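Local coordinates for conserved hypothetical protein (Nitrosomonas europaea, PDB 1XFS), which is of unknown function but belongs to the AHA1 family, whose Bet v 1-like fold in relatives often holds a ligand or partner, at residues A[22-26]-A[80-86]. Residues are numbered along the deposited sequence; the frame is centred on the assembly and turned at random.
Sequences VNLVW and VTDEKRL
Trp26 of helix 22-30 slides its indole under the hairpin turn that joins strands 70-81 and 85-89. This ties the short helix after the first strand to the sheet of the Bet v 1-like (AHA1) fold. The hairpin has a classic beta bulge, with Lys84 and Arg85 opposite Thr81, whose O accepts from both backbone N atoms. The Trp26 side chain leaves the helix with CG anti to the backbone N (chi1 -178°), which carries the ring out to the turn. The backbone of Asp82 and Glu83 lies over one ring face. Glu83 N stands centrally over the Trp26 indole, 3.2 Å from its plane. Asp82 CA makes a CH-pi contact, 4.1 Å from the centroid of the six-membered ring of Trp26. Val80 CG1 meets the ring at its edge, 3.8 Å from Trp26 CZ2. Leu86 CB approaches Trp26 CZ3 obliquely at 3.9 Å. Leu120 of strand 115-122 also touches Trp26.

Glu83 runs back toward the start of the helix. Glu83 CG packs against Trp26 CB at 3.7 Å. Glu83 turns CG to the side of its own backbone N (chi1 -59°) and then runs straight (chi2 179°), which brings the carboxylate to Val22 and Asn23, with OE2 beside Val22 CG1. No direct hydrogen bond joins the segments. One water bridges them instead, donating to Asn23 O at 2.8 Å and to Glu83 OE1 at 2.9 Å.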
loop_
_atom_site.group_PDB
_atom_site.type_symbol
_atom_site.label_atom_id
_atom_site.label_comp_id
_atom_site.label_asym_id
_atom_site.label_seq_id
_atom_site.Cartn_x
_atom_site.Cartn_y
_atom_site.Cartn_z
ATOM N N VAL A 22 26.680 -1.569 0.936
ATOM C CA VAL A 22 25.241 -1.398 1.090
ATOM C C VAL A 22 24.791 0.047 1.263
ATOM O O VAL A 22 23.710 0.425 0.799
ATOM C CB VAL A 22 24.701 -2.236 2.278
ATOM C CG1 VAL A 22 25.206 -1.665 3.606
ATOM C CG2 VAL A 22 23.183 -2.268 2.247
ATOM N N ASN A 23 25.606 0.860 1.927
ATOM C CA ASN A 23 25.242 2.259 2.134
ATOM C C ASN A 23 25.135 2.986 0.797
ATOM O O ASN A 23 24.225 3.789 0.591
ATOM C CB ASN A 23 26.262 2.955 3.052
ATOM C CG ASN A 23 27.644 3.051 2.435
ATOM O OD1 ASN A 23 28.236 2.049 2.041
ATOM N ND2 ASN A 23 28.168 4.269 2.355
ATOM N N LEU A 24 26.055 2.694 -0.119
ATOM C CA LEU A 24 26.031 3.332 -1.432
ATOM C C LEU A 24 24.871 2.834 -2.281
ATOM O O LEU A 24 24.216 3.618 -2.963
ATOM C CB LEU A 24 27.344 3.090 -2.172
ATOM C CG LEU A 24 28.570 3.793 -1.598
ATOM C CD1 LEU A 24 29.767 3.482 -2.484
ATOM C CD2 LEU A 24 28.334 5.298 -1.529
ATOM N N VAL A 25 24.626 1.527 -2.245
ATOM C CA VAL A 25 23.533 0.945 -3.008
ATOM C C VAL A 25 22.225 1.578 -2.553
ATOM O O VAL A 25 21.370 1.936 -3.374
ATOM C CB VAL A 25 23.457 -0.585 -2.811
ATOM C CG1 VAL A 25 22.227 -1.151 -3.520
ATOM C CG2 VAL A 25 24.722 -1.235 -3.362
ATOM N N TRP A 26 22.074 1.733 -1.244
ATOM C CA TRP A 26 20.861 2.332 -0.713
ATOM C C TRP A 26 20.667 3.736 -1.260
ATOM O O TRP A 26 19.555 4.111 -1.610
ATOM C CB TRP A 26 20.900 2.366 0.812
ATOM C CG TRP A 26 19.641 2.926 1.415
ATOM C CD1 TRP A 26 19.480 4.150 1.994
ATOM C CD2 TRP A 26 18.366 2.271 1.499
ATOM N NE1 TRP A 26 18.183 4.299 2.443
ATOM C CE2 TRP A 26 17.481 3.157 2.152
ATOM C CE3 TRP A 26 17.889 1.016 1.091
ATOM C CZ2 TRP A 26 16.142 2.832 2.409
ATOM C CZ3 TRP A 26 16.549 0.689 1.347
ATOM C CH2 TRP A 26 15.699 1.597 2.001
ATOM N N VAL A 80 10.171 1.554 4.210
ATOM C CA VAL A 80 11.494 2.130 4.039
ATOM C C VAL A 80 12.303 1.711 5.251
ATOM O O VAL A 80 12.233 2.340 6.309
ATOM C CB VAL A 80 11.454 3.673 3.971
ATOM C CG1 VAL A 80 12.858 4.219 3.733
ATOM C CG2 VAL A 80 10.522 4.125 2.845
ATOM N N THR A 81 13.048 0.623 5.108
ATOM C CA THR A 81 13.881 0.123 6.192
ATOM C C THR A 81 15.301 0.369 5.706
ATOM O O THR A 81 15.827 -0.357 4.867
ATOM C CB THR A 81 13.574 -1.371 6.442
ATOM O OG1 THR A 81 12.176 -1.514 6.737
ATOM C CG2 THR A 81 14.371 -1.901 7.627
ATOM N N ASP A 82 15.900 1.434 6.229
ATOM C CA ASP A 82 17.233 1.863 5.814
ATOM C C ASP A 82 18.268 0.766 5.545
ATOM O O ASP A 82 18.532 -0.091 6.389
ATOM C CB ASP A 82 17.778 2.895 6.813
ATOM C CG ASP A 82 17.034 4.232 6.743
ATOM O OD1 ASP A 82 16.218 4.428 5.810
ATOM O OD2 ASP A 82 17.259 5.093 7.624
ATOM N N GLU A 83 18.821 0.813 4.332
ATOM C CA GLU A 83 19.839 -0.110 3.844
ATOM C C GLU A 83 19.458 -1.579 3.967
ATOM O O GLU A 83 20.313 -2.457 3.985
ATOM C CB GLU A 83 21.173 0.180 4.550
ATOM C CG GLU A 83 21.628 1.619 4.315
ATOM C CD GLU A 83 22.933 1.979 4.996
ATOM O OE1 GLU A 83 23.254 3.185 5.052
ATOM O OE2 GLU A 83 23.642 1.064 5.463
ATOM N N LYS A 84 18.155 -1.847 4.004
ATOM C CA LYS A 84 17.681 -3.212 4.160
ATOM C C LYS A 84 16.534 -3.573 3.232
ATOM O O LYS A 84 16.626 -4.534 2.468
ATOM C CB LYS A 84 17.257 -3.425 5.618
ATOM C CG LYS A 84 16.547 -4.740 5.897
ATOM C CD LYS A 84 17.429 -5.936 5.598
ATOM C CE LYS A 84 16.669 -7.232 5.833
ATOM N NZ LYS A 84 16.109 -7.311 7.213
ATOM N N ARG A 85 15.452 -2.806 3.295
ATOM C CA ARG A 85 14.295 -3.110 2.465
ATOM C C ARG A 85 13.536 -1.877 1.992
ATOM O O ARG A 85 13.252 -0.968 2.765
ATOM C CB ARG A 85 13.338 -4.042 3.225
ATOM C CG ARG A 85 12.202 -4.577 2.363
ATOM C CD ARG A 85 11.212 -5.428 3.146
ATOM N NE ARG A 85 11.789 -6.672 3.640
ATOM C CZ ARG A 85 12.288 -6.840 4.862
ATOM N NH1 ARG A 85 12.284 -5.837 5.731
ATOM N NH2 ARG A 85 12.790 -8.017 5.220
ATOM N N LEU A 86 13.221 -1.858 0.702
ATOM C CA LEU A 86 12.474 -0.769 0.105
ATOM C C LEU A 86 11.308 -1.384 -0.651
ATOM O O LEU A 86 11.490 -2.297 -1.450
ATOM C CB LEU A 86 13.353 0.018 -0.865
ATOM C CG LEU A 86 12.721 1.273 -1.463
ATOM C CD1 LEU A 86 12.399 2.278 -0.353
ATOM C CD2 LEU A 86 13.700 1.889 -2.456
HETATM O O HOH W 1 22.957 4.977 2.744
#